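Local coordinates for protein flavohemoglobin (Malassezia yamatoensis, PDB 6O0A) that binds heme and FAD and, as a flavohemoglobin required for nitric oxide resistance, probably converts nitric oxide to nitrate using electrons from NAD(P)H, at residues P55-G60 with P113-T118; A295-L300 with V309-S314; E326-A331 with A337-G342. All blocks are in the same frame, centred on the assembly; numbering follows the deposited sequence.

In the fold
Contact 1 belongs to the heme-binding globin part of the chain, while contacts 2 and 3 lie in the NAD-binding part, on the other side of the chain's centre. Contact 1 is about 38 Å from contact 2 and 43 Å from contact 3, centre to centre, and neither touches it. Glu115 and Tyr116 of contact 1 line the heme pocket. Contacts 2 and 3 have centres only 7 Å apart: their strands, 308-315 and 336-343, are neighbours in one parallel sheet, and Ile311 N lies 2.8 Å from Lys338 O, a probable hydrogen bond. The Leu327 side chain of contact 3 is about 13 Å from the bound FAD.

Contact 1 (P55-G60 with P113-T118); sequences PDLLDG and PDEYDT. With HEM (protoporphyrin IX containing Fe), chain C.
Leu57 and Glu115 meet at the rim of the heme pocket in the globin fold, where the loop after helix 25-53 faces the start of helix 115-131. The contact is slight, burying 88 Å² in all. Glu115 can be followed outward. Its CB rests 3.5 Å from the heme vinyl atom CBC, and CG lies a little farther from the same atom. The chain then bends at chi2 (-70°), which turns the carboxylate away from the porphyrin and toward the loop. There OE2 comes within 4.2 Å of Leu57 CD2 and also forms a salt bridge with Arg54. That arginine pairs with Asp56 too, so its positive charge probably eases the closeness of the two acids. The Thr118 methyl, one helical turn on, lies loosely beside Leu57 CD1. Next along the helix from Glu115, Tyr116 lays one ring face over heme methyl CMC, which sits toward the rim of the ring; its hydroxyl is hydrogen-bonded to Glu158. The other carboxylate oxygen of Glu115, OE1, accepts a hydrogen bond from Thr118 OG1 at 2.8 Å, met nearly along its C-O axis.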
loop_
_atom_site.group_PDB
_atom_site.type_symbol
_atom_site.label_atom_id
_atom_site.label_comp_id
_atom_site.label_asym_id
_atom_site.label_seq_id
_atom_site.Cartn_x
_atom_site.Cartn_y
_atom_site.Cartn_z
ATOM N N PRO A 55 12.644 -15.894 14.635
ATOM C CA PRO A 55 13.099 -15.943 13.237
ATOM C C PRO A 55 12.014 -16.379 12.278
ATOM O O PRO A 55 12.097 -16.064 11.085
ATOM C CB PRO A 55 14.261 -16.949 13.279
ATOM C CG PRO A 55 13.954 -17.824 14.476
ATOM C CD PRO A 55 13.328 -16.890 15.484
ATOM N N ASP A 56 10.984 -17.084 12.761
ATOM C CA ASP A 56 9.876 -17.461 11.896
ATOM C C ASP A 56 9.205 -16.236 11.286
ATOM O O ASP A 56 8.651 -16.314 10.183
ATOM C CB ASP A 56 8.854 -18.283 12.676
ATOM C CG ASP A 56 8.291 -17.527 13.870
ATOM O OD1 ASP A 56 9.052 -17.265 14.827
ATOM O OD2 ASP A 56 7.089 -17.184 13.840
ATOM N N LEU A 57 9.266 -15.093 11.973
ATOM C CA LEU A 57 8.624 -13.891 11.447
ATOM C C LEU A 57 9.374 -13.298 10.259
ATOM O O LEU A 57 8.786 -12.529 9.497
ATOM C CB LEU A 57 8.470 -12.851 12.565
ATOM C CG LEU A 57 7.500 -13.248 13.682
ATOM C CD1 LEU A 57 7.536 -12.234 14.839
ATOM C CD2 LEU A 57 6.059 -13.410 13.144
ATOM N N LEU A 58 10.655 -13.629 10.071
ATOM C CA LEU A 58 11.312 -13.234 8.828
ATOM C C LEU A 58 10.978 -14.179 7.685
ATOM O O LEU A 58 11.107 -13.804 6.512
ATOM C CB LEU A 58 12.829 -13.171 9.035
ATOM C CG LEU A 58 13.687 -12.490 7.968
ATOM C CD1 LEU A 58 13.363 -11.000 7.864
ATOM C CD2 LEU A 58 15.174 -12.694 8.283
ATOM N N ASP A 59 10.536 -15.391 8.007
ATOM C CA ASP A 59 10.217 -16.410 7.017
ATOM C C ASP A 59 8.715 -16.383 6.731
ATOM O O ASP A 59 7.959 -17.294 7.055
ATOM C CB ASP A 59 10.703 -17.773 7.518
ATOM C CG ASP A 59 10.401 -18.906 6.563
ATOM O OD1 ASP A 59 10.585 -18.744 5.340
ATOM O OD2 ASP A 59 10.009 -19.987 7.060
ATOM N N GLY A 60 8.284 -15.275 6.135
ATOM C CA GLY A 60 6.916 -15.161 5.665
ATOM C C GLY A 60 6.168 -13.899 6.051
ATOM O O GLY A 60 5.082 -13.651 5.519
ATOM N N PRO A 113 -3.854 -11.511 16.039
ATOM C CA PRO A 113 -3.847 -10.549 17.154
ATOM C C PRO A 113 -2.817 -10.842 18.232
ATOM O O PRO A 113 -2.309 -9.899 18.859
ATOM C CB PRO A 113 -5.274 -10.643 17.713
ATOM C CG PRO A 113 -6.088 -11.202 16.636
ATOM C CD PRO A 113 -5.195 -12.080 15.801
ATOM N N ASP A 114 -2.475 -12.110 18.472
ATOM C CA ASP A 114 -1.507 -12.432 19.519
ATOM C C ASP A 114 -0.145 -11.810 19.263
ATOM O O ASP A 114 0.619 -11.596 20.215
ATOM C CB ASP A 114 -1.352 -13.951 19.655
ATOM C CG ASP A 114 -2.530 -14.598 20.352
ATOM O OD1 ASP A 114 -3.427 -13.865 20.823
ATOM O OD2 ASP A 114 -2.557 -15.846 20.426
ATOM N N GLU A 115 0.188 -11.520 18.000
ATOM C CA GLU A 115 1.521 -10.993 17.740
ATOM C C GLU A 115 1.686 -9.546 18.186
ATOM O O GLU A 115 2.819 -9.060 18.236
ATOM C CB GLU A 115 1.880 -11.139 16.261
ATOM C CG GLU A 115 1.857 -12.589 15.770
ATOM C CD GLU A 115 2.990 -13.448 16.326
ATOM O OE1 GLU A 115 3.781 -12.976 17.179
ATOM O OE2 GLU A 115 3.098 -14.614 15.894
ATOM N N TYR A 116 0.600 -8.843 18.518
ATOM C CA TYR A 116 0.780 -7.508 19.071
ATOM C C TYR A 116 1.471 -7.574 20.423
ATOM O O TYR A 116 2.169 -6.631 20.806
ATOM C CB TYR A 116 -0.561 -6.786 19.172
ATOM C CG TYR A 116 -1.065 -6.316 17.815
ATOM C CD1 TYR A 116 -1.816 -7.156 17.004
ATOM C CD2 TYR A 116 -0.771 -5.043 17.350
ATOM C CE1 TYR A 116 -2.282 -6.729 15.760
ATOM C CE2 TYR A 116 -1.224 -4.604 16.122
ATOM C CZ TYR A 116 -1.980 -5.454 15.332
ATOM O OH TYR A 116 -2.428 -5.020 14.109
ATOM N N ASP A 117 1.302 -8.686 21.148
ATOM C CA ASP A 117 2.050 -8.891 22.389
ATOM C C ASP A 117 3.542 -9.049 22.111
ATOM O O ASP A 117 4.382 -8.569 22.884
ATOM C CB ASP A 117 1.536 -10.132 23.118
ATOM C CG ASP A 117 0.099 -9.990 23.593
ATOM O OD1 ASP A 117 -0.291 -8.891 24.033
ATOM O OD2 ASP A 117 -0.641 -10.995 23.544
ATOM N N THR A 118 3.882 -9.735 21.017
ATOM C CA THR A 118 5.279 -9.903 20.621
ATOM C C THR A 118 5.934 -8.563 20.330
ATOM O O THR A 118 7.023 -8.262 20.832
ATOM C CB THR A 118 5.354 -10.803 19.389
ATOM O OG1 THR A 118 4.608 -12.006 19.632
ATOM C CG2 THR A 118 6.809 -11.142 19.071
HETATM C CHA HEM C . 3.710 -2.713 8.185
HETATM C CHB HEM C . 2.308 -0.212 12.131
HETATM C CHC HEM C . 2.039 -4.351 14.649
HETATM C CHD HEM C . 4.059 -6.721 10.929
HETATM C C1A HEM C . 3.332 -1.681 9.025
HETATM C C2A HEM C . 3.234 -0.282 8.669
HETATM C C3A HEM C . 2.843 0.403 9.750
HETATM C C4A HEM C . 2.697 -0.533 10.847
HETATM C CMA HEM C . 2.605 1.923 9.852
HETATM C CAA HEM C . 3.503 0.294 7.262
HETATM C CBA HEM C . 2.160 0.225 6.540
HETATM C CGA HEM C . 2.319 0.688 5.113
HETATM O O1A HEM C . 3.235 0.187 4.413
HETATM O O2A HEM C . 1.529 1.556 4.670
HETATM C C1B HEM C . 2.102 -1.110 13.159
HETATM C C2B HEM C . 1.657 -0.785 14.502
HETATM C C3B HEM C . 1.598 -1.931 15.209
HETATM C C4B HEM C . 1.983 -3.014 14.322
HETATM C CMB HEM C . 1.356 0.655 14.965
HETATM C CAB HEM C . 1.174 -2.156 16.682
HETATM C CBB HEM C . 0.506 -1.265 17.431
HETATM C C1C HEM C . 2.601 -5.338 13.867
HETATM C C2C HEM C . 2.829 -6.698 14.283
HETATM C C3C HEM C . 3.387 -7.369 13.257
HETATM C C4C HEM C . 3.540 -6.430 12.167
HETATM C CMC HEM C . 2.434 -7.225 15.681
HETATM C CAC HEM C . 3.868 -8.842 13.165
HETATM C CBC HEM C . 4.291 -9.534 14.240
HETATM C C1D HEM C . 4.126 -5.833 9.875
HETATM C C2D HEM C . 4.661 -6.157 8.565
HETATM C C3D HEM C . 4.582 -5.065 7.808
HETATM C C4D HEM C . 3.983 -4.001 8.598
HETATM C CMD HEM C . 5.232 -7.538 8.170
HETATM C CAD HEM C . 5.046 -4.959 6.339
HETATM C CBD HEM C . 6.309 -4.102 6.308
HETATM C CGD HEM C . 7.532 -4.900 6.700
HETATM O O1D HEM C . 7.738 -6.020 6.158
HETATM O O2D HEM C . 8.325 -4.402 7.547
HETATM N NA HEM C . 2.996 -1.796 10.366
HETATM N NB HEM C . 2.291 -2.472 13.089
HETATM N NC HEM C . 3.039 -5.200 12.563
HETATM N ND HEM C . 3.711 -4.516 9.858
HETATM FE FE HEM C . 2.746 -3.538 11.397
#

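Contact 2 (A295-L300 with V309-S314); sequences AFVEKL and VMIIAS
Val297 on helix 290-302 and Ile311 on strand 308-315 form the tighter half of this contact, with Val297 CG2 set 3.7 Å from Ile311 CD1. The two side chains cross at a slant. Val297 places CG1 anti to its backbone nitrogen (chi1 173°), and this leaves CG2 as the branch that meets the isoleucine. Ile311 answers with its longer arm: CG1 stands anti to the carbonyl carbon, and CD1 at its end does the touching.

One helical turn later the fit is looser. Leu300 and Val309 meet end-on, Leu300 CD1 standing 4.2 Å from Val309 CG2. All four residues are buried, yet only 120 Å² is buried between the segments, both sides summed, so other parts of the domain supply much of their surroundings. The solvent side belongs to the back of the helix, where Glu298 and Lys299 are partly exposed and neither takes part.

Helix and second strand belong to the beta-alpha-beta unit formed by strand 281-286, helix 290-302 and strand 308-315. Leu283 and Leu281 of the first strand touch Val297 and Leu300 respectively, helix 270-273 packs on Leu300 through Leu270, and strand 336-343 brings Val339 against Ile311.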
loop_
_atom_site.group_PDB
_atom_site.type_symbol
_atom_site.label_atom_id
_atom_site.label_comp_id
_atom_site.label_asym_id
_atom_site.label_seq_id
_atom_site.Cartn_x
_atom_site.Cartn_y
_atom_site.Cartn_z
ATOM N N ALA A 295 -7.284 -1.077 -13.396
ATOM C CA ALA A 295 -8.362 -1.703 -12.631
ATOM C C ALA A 295 -9.582 -0.788 -12.522
ATOM O O ALA A 295 -10.721 -1.231 -12.715
ATOM C CB ALA A 295 -7.853 -2.100 -11.236
ATOM N N PHE A 296 -9.360 0.499 -12.230
ATOM C CA PHE A 296 -10.476 1.438 -12.093
ATOM C C PHE A 296 -11.203 1.618 -13.413
ATOM O O PHE A 296 -12.440 1.635 -13.460
ATOM C CB PHE A 296 -9.973 2.805 -11.620
ATOM C CG PHE A 296 -9.436 2.824 -10.220
ATOM C CD1 PHE A 296 -9.888 1.923 -9.260
ATOM C CD2 PHE A 296 -8.479 3.758 -9.859
ATOM C CE1 PHE A 296 -9.390 1.960 -7.967
ATOM C CE2 PHE A 296 -7.973 3.794 -8.566
ATOM C CZ PHE A 296 -8.433 2.894 -7.623
ATOM N N VAL A 297 -10.444 1.768 -14.496
ATOM C CA VAL A 297 -11.052 2.047 -15.788
ATOM C C VAL A 297 -11.861 0.854 -16.269
ATOM O O VAL A 297 -12.967 1.013 -16.785
ATOM C CB VAL A 297 -9.975 2.464 -16.801
ATOM C CG1 VAL A 297 -10.590 2.578 -18.192
ATOM C CG2 VAL A 297 -9.388 3.801 -16.393
ATOM N N GLU A 298 -11.334 -0.361 -16.089
ATOM C CA GLU A 298 -12.082 -1.549 -16.482
ATOM C C GLU A 298 -13.389 -1.666 -15.706
ATOM O O GLU A 298 -14.424 -2.038 -16.273
ATOM C CB GLU A 298 -11.231 -2.806 -16.277
ATOM C CG GLU A 298 -11.825 -4.060 -16.943
ATOM C CD GLU A 298 -12.782 -4.842 -16.052
ATOM O OE1 GLU A 298 -12.647 -4.790 -14.813
ATOM O OE2 GLU A 298 -13.675 -5.520 -16.599
ATOM N N LYS A 299 -13.362 -1.362 -14.405
ATOM C CA LYS A 299 -14.584 -1.452 -13.612
ATOM C C LYS A 299 -15.587 -0.379 -14.029
ATOM O O LYS A 299 -16.778 -0.661 -14.220
ATOM C CB LYS A 299 -14.253 -1.338 -12.120
ATOM C CG LYS A 299 -15.464 -1.517 -11.206
ATOM C CD LYS A 299 -16.094 -2.886 -11.395
ATOM C CE LYS A 299 -17.362 -3.034 -10.560
ATOM N NZ LYS A 299 -17.132 -2.717 -9.119
ATOM N N LEU A 300 -15.119 0.861 -14.190
ATOM C CA LEU A 300 -16.009 1.928 -14.641
ATOM C C LEU A 300 -16.634 1.591 -15.990
ATOM O O LEU A 300 -17.811 1.890 -16.235
ATOM C CB LEU A 300 -15.245 3.254 -14.711
ATOM C CG LEU A 300 -14.878 3.921 -13.389
ATOM C CD1 LEU A 300 -13.711 4.885 -13.586
ATOM C CD2 LEU A 300 -16.090 4.641 -12.780
ATOM N N VAL A 309 -14.071 11.123 -17.005
ATOM C CA VAL A 309 -12.853 10.468 -16.537
ATOM C C VAL A 309 -11.695 11.022 -17.356
ATOM O O VAL A 309 -11.709 10.949 -18.591
ATOM C CB VAL A 309 -12.931 8.938 -16.662
ATOM C CG1 VAL A 309 -11.626 8.290 -16.209
ATOM C CG2 VAL A 309 -14.102 8.376 -15.845
ATOM N N MET A 310 -10.713 11.600 -16.678
ATOM C CA MET A 310 -9.507 12.108 -17.318
ATOM C C MET A 310 -8.334 11.279 -16.826
ATOM O O MET A 310 -8.091 11.206 -15.620
ATOM C CB MET A 310 -9.299 13.587 -16.998
ATOM C CG MET A 310 -8.034 14.192 -17.580
ATOM S SD MET A 310 -7.745 15.864 -16.945
ATOM C CE MET A 310 -9.349 16.626 -17.186
ATOM N N ILE A 311 -7.620 10.648 -17.749
ATOM C CA ILE A 311 -6.499 9.794 -17.390
ATOM C C ILE A 311 -5.231 10.415 -17.950
ATOM O O ILE A 311 -5.150 10.677 -19.152
ATOM C CB ILE A 311 -6.684 8.358 -17.914
ATOM C CG1 ILE A 311 -7.952 7.744 -17.321
ATOM C CG2 ILE A 311 -5.453 7.499 -17.565
ATOM C CD1 ILE A 311 -8.762 6.916 -18.297
ATOM N N ILE A 312 -4.246 10.649 -17.082
ATOM C CA ILE A 312 -2.965 11.228 -17.475
ATOM C C ILE A 312 -1.889 10.257 -17.014
ATOM O O ILE A 312 -1.675 10.095 -15.810
ATOM C CB ILE A 312 -2.743 12.624 -16.877
ATOM C CG1 ILE A 312 -3.996 13.495 -17.016
ATOM C CG2 ILE A 312 -1.559 13.308 -17.551
ATOM C CD1 ILE A 312 -4.303 13.938 -18.437
ATOM N N ALA A 313 -1.222 9.612 -17.964
ATOM C CA ALA A 313 -0.236 8.582 -17.663
ATOM C C ALA A 313 1.134 8.991 -18.189
ATOM O O ALA A 313 1.257 9.484 -19.312
ATOM C CB ALA A 313 -0.669 7.238 -18.264
ATOM N N SER A 314 2.159 8.779 -17.372
ATOM C CA SER A 314 3.530 9.131 -17.704
ATOM C C SER A 314 4.359 7.867 -17.901
ATOM O O SER A 314 4.148 6.865 -17.214
ATOM C CB SER A 314 4.146 9.990 -16.595
ATOM O OG SER A 314 5.417 10.497 -16.974
#

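Contact 3 (E326-A331 with A337-G342); sequences ELLERA and AKVLYG
Helix 326-331 runs nearly antiparallel to strand 337-342, their axes 9.0 Å apart at closest approach and their directions 160° from each other. Ala331, at the C-terminal end of the helix segment, packs against Val339: the alanine methyl CB lies 3.5 Å from Val339 CG2. Val339 is gripped on both branches, because with CG1 anti to its backbone nitrogen (chi1 -179°) that methyl faces Leu328 while CG2 faces the alanine. Leu328 comes across it at a slant, bringing CD2 to 3.6 Å from Val339 CG1 and close to its CB as well.

Toward the other end of the helix segment, Leu327 crosses the Tyr341 side chain obliquely. Leu327 CD2 approaches Tyr341 OH at 3.5 Å, and the ring carbon that carries this hydroxyl is farther off. Arg324 adds a cation-pi contact to this ring, and Ala313 of the neighbouring strand also packs against the tyrosine.

Near the turn between helix and strand, Ala337 CB sits 3.7 Å from Ala331 O. A water lies 2.7 Å from Ala331 O, within hydrogen-bonding distance, and has only a long, weak approach to Ala337 O. On the strand, Lys338 and Leu340 point away from the helix, in the usual alternation that leaves Ala337, Val339 and Tyr341 facing it.

Helix 324-332 connects the neighbouring parallel strands 308-315 and 336-343, forming the crossover of a beta-alpha-beta unit, the repeat that builds the parallel sheet of ferredoxin-reductase-like NAD-binding domains.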
loop_
_atom_site.group_PDB
_atom_site.type_symbol
_atom_site.label_atom_id
_atom_site.label_comp_id
_atom_site.label_asym_id
_atom_site.label_seq_id
_atom_site.Cartn_x
_atom_site.Cartn_y
_atom_site.Cartn_z
ATOM N N GLU A 326 -4.084 -1.911 -23.573
ATOM C CA GLU A 326 -5.286 -2.361 -22.883
ATOM C C GLU A 326 -6.006 -1.201 -22.203
ATOM O O GLU A 326 -7.239 -1.134 -22.221
ATOM C CB GLU A 326 -4.916 -3.437 -21.867
ATOM C CG GLU A 326 -6.093 -3.948 -21.087
ATOM C CD GLU A 326 -5.708 -5.075 -20.153
ATOM O OE1 GLU A 326 -4.572 -5.591 -20.284
ATOM O OE2 GLU A 326 -6.532 -5.434 -19.288
ATOM N N LEU A 327 -5.254 -0.281 -21.597
ATOM C CA LEU A 327 -5.876 0.892 -20.993
ATOM C C LEU A 327 -6.644 1.687 -22.035
ATOM O O LEU A 327 -7.783 2.104 -21.794
ATOM C CB LEU A 327 -4.819 1.763 -20.321
ATOM C CG LEU A 327 -5.321 3.060 -19.681
ATOM C CD1 LEU A 327 -6.358 2.762 -18.601
ATOM C CD2 LEU A 327 -4.123 3.832 -19.096
ATOM N N LEU A 328 -6.048 1.885 -23.212
ATOM C CA LEU A 328 -6.734 2.640 -24.256
ATOM C C LEU A 328 -7.998 1.927 -24.718
ATOM O O LEU A 328 -9.016 2.575 -24.978
ATOM C CB LEU A 328 -5.800 2.890 -25.436
ATOM C CG LEU A 328 -4.596 3.795 -25.127
ATOM C CD1 LEU A 328 -3.758 4.012 -26.366
ATOM C CD2 LEU A 328 -5.047 5.123 -24.537
ATOM N N GLU A 329 -7.956 0.595 -24.825
ATOM C CA GLU A 329 -9.151 -0.131 -25.254
ATOM C C GLU A 329 -10.270 0.019 -24.235
ATOM O O GLU A 329 -11.422 0.285 -24.600
ATOM C CB GLU A 329 -8.828 -1.606 -25.485
ATOM C CG GLU A 329 -7.989 -1.872 -26.711
ATOM C CD GLU A 329 -8.620 -1.326 -27.982
ATOM O OE1 GLU A 329 -9.776 -1.694 -28.300
ATOM O OE2 GLU A 329 -7.962 -0.512 -28.659
ATOM N N ARG A 330 -9.947 -0.140 -22.945
ATOM C CA ARG A 330 -10.964 0.022 -21.907
ATOM C C ARG A 330 -11.524 1.434 -21.898
ATOM O O ARG A 330 -12.734 1.628 -21.748
ATOM C CB ARG A 330 -10.397 -0.320 -20.524
ATOM C CG ARG A 330 -10.062 -1.777 -20.313
ATOM C CD ARG A 330 -11.309 -2.665 -20.305
ATOM N NE ARG A 330 -11.782 -2.966 -21.656
ATOM C CZ ARG A 330 -11.141 -3.753 -22.517
ATOM N NH1 ARG A 330 -9.986 -4.329 -22.172
ATOM N NH2 ARG A 330 -11.651 -3.960 -23.730
ATOM N N ALA A 331 -10.656 2.435 -22.043
ATOM C CA ALA A 331 -11.111 3.815 -22.010
ATOM C C ALA A 331 -12.060 4.116 -23.164
ATOM O O ALA A 331 -12.973 4.944 -23.021
ATOM C CB ALA A 331 -9.907 4.762 -22.037
ATOM N N ALA A 337 -14.448 9.533 -21.447
ATOM C CA ALA A 337 -13.071 9.355 -21.008
ATOM C C ALA A 337 -12.116 10.008 -21.995
ATOM O O ALA A 337 -12.367 10.039 -23.201
ATOM C CB ALA A 337 -12.704 7.876 -20.851
ATOM N N LYS A 338 -11.030 10.559 -21.460
ATOM C CA LYS A 338 -9.921 11.071 -22.251
ATOM C C LYS A 338 -8.634 10.550 -21.633
ATOM O O LYS A 338 -8.488 10.575 -20.408
ATOM C CB LYS A 338 -9.917 12.603 -22.281
ATOM N N VAL A 339 -7.724 10.043 -22.467
ATOM C CA VAL A 339 -6.435 9.527 -22.012
ATOM C C VAL A 339 -5.339 10.325 -22.699
ATOM O O VAL A 339 -5.391 10.537 -23.917
ATOM C CB VAL A 339 -6.269 8.024 -22.309
ATOM C CG1 VAL A 339 -4.920 7.517 -21.792
ATOM C CG2 VAL A 339 -7.414 7.237 -21.704
ATOM N N LEU A 340 -4.359 10.771 -21.919
ATOM C CA LEU A 340 -3.189 11.476 -22.423
ATOM C C LEU A 340 -1.953 10.816 -21.842
ATOM O O LEU A 340 -1.871 10.638 -20.624
ATOM C CB LEU A 340 -3.205 12.952 -22.030
ATOM C CG LEU A 340 -4.305 13.802 -22.667
ATOM C CD1 LEU A 340 -4.320 15.176 -22.036
ATOM C CD2 LEU A 340 -4.100 13.892 -24.174
ATOM N N TYR A 341 -1.000 10.461 -22.700
ATOM C CA TYR A 341 0.276 9.923 -22.249
ATOM C C TYR A 341 1.355 10.984 -22.375
ATOM O O TYR A 341 1.477 11.637 -23.415
ATOM C CB TYR A 341 0.681 8.681 -23.043
ATOM C CG TYR A 341 0.279 7.404 -22.348
ATOM C CD1 TYR A 341 -1.000 6.894 -22.504
ATOM C CD2 TYR A 341 1.166 6.733 -21.518
ATOM C CE1 TYR A 341 -1.389 5.733 -21.869
ATOM C CE2 TYR A 341 0.792 5.577 -20.883
ATOM C CZ TYR A 341 -0.491 5.086 -21.048
ATOM O OH TYR A 341 -0.865 3.913 -20.416
ATOM N N GLY A 342 2.153 11.135 -21.325
ATOM C CA GLY A 342 3.333 11.981 -21.363
ATOM C C GLY A 342 4.564 11.093 -21.389
ATOM O O GLY A 342 4.620 10.086 -20.681
HETATM O O HOH W 1 -13.410 7.125 -24.497
#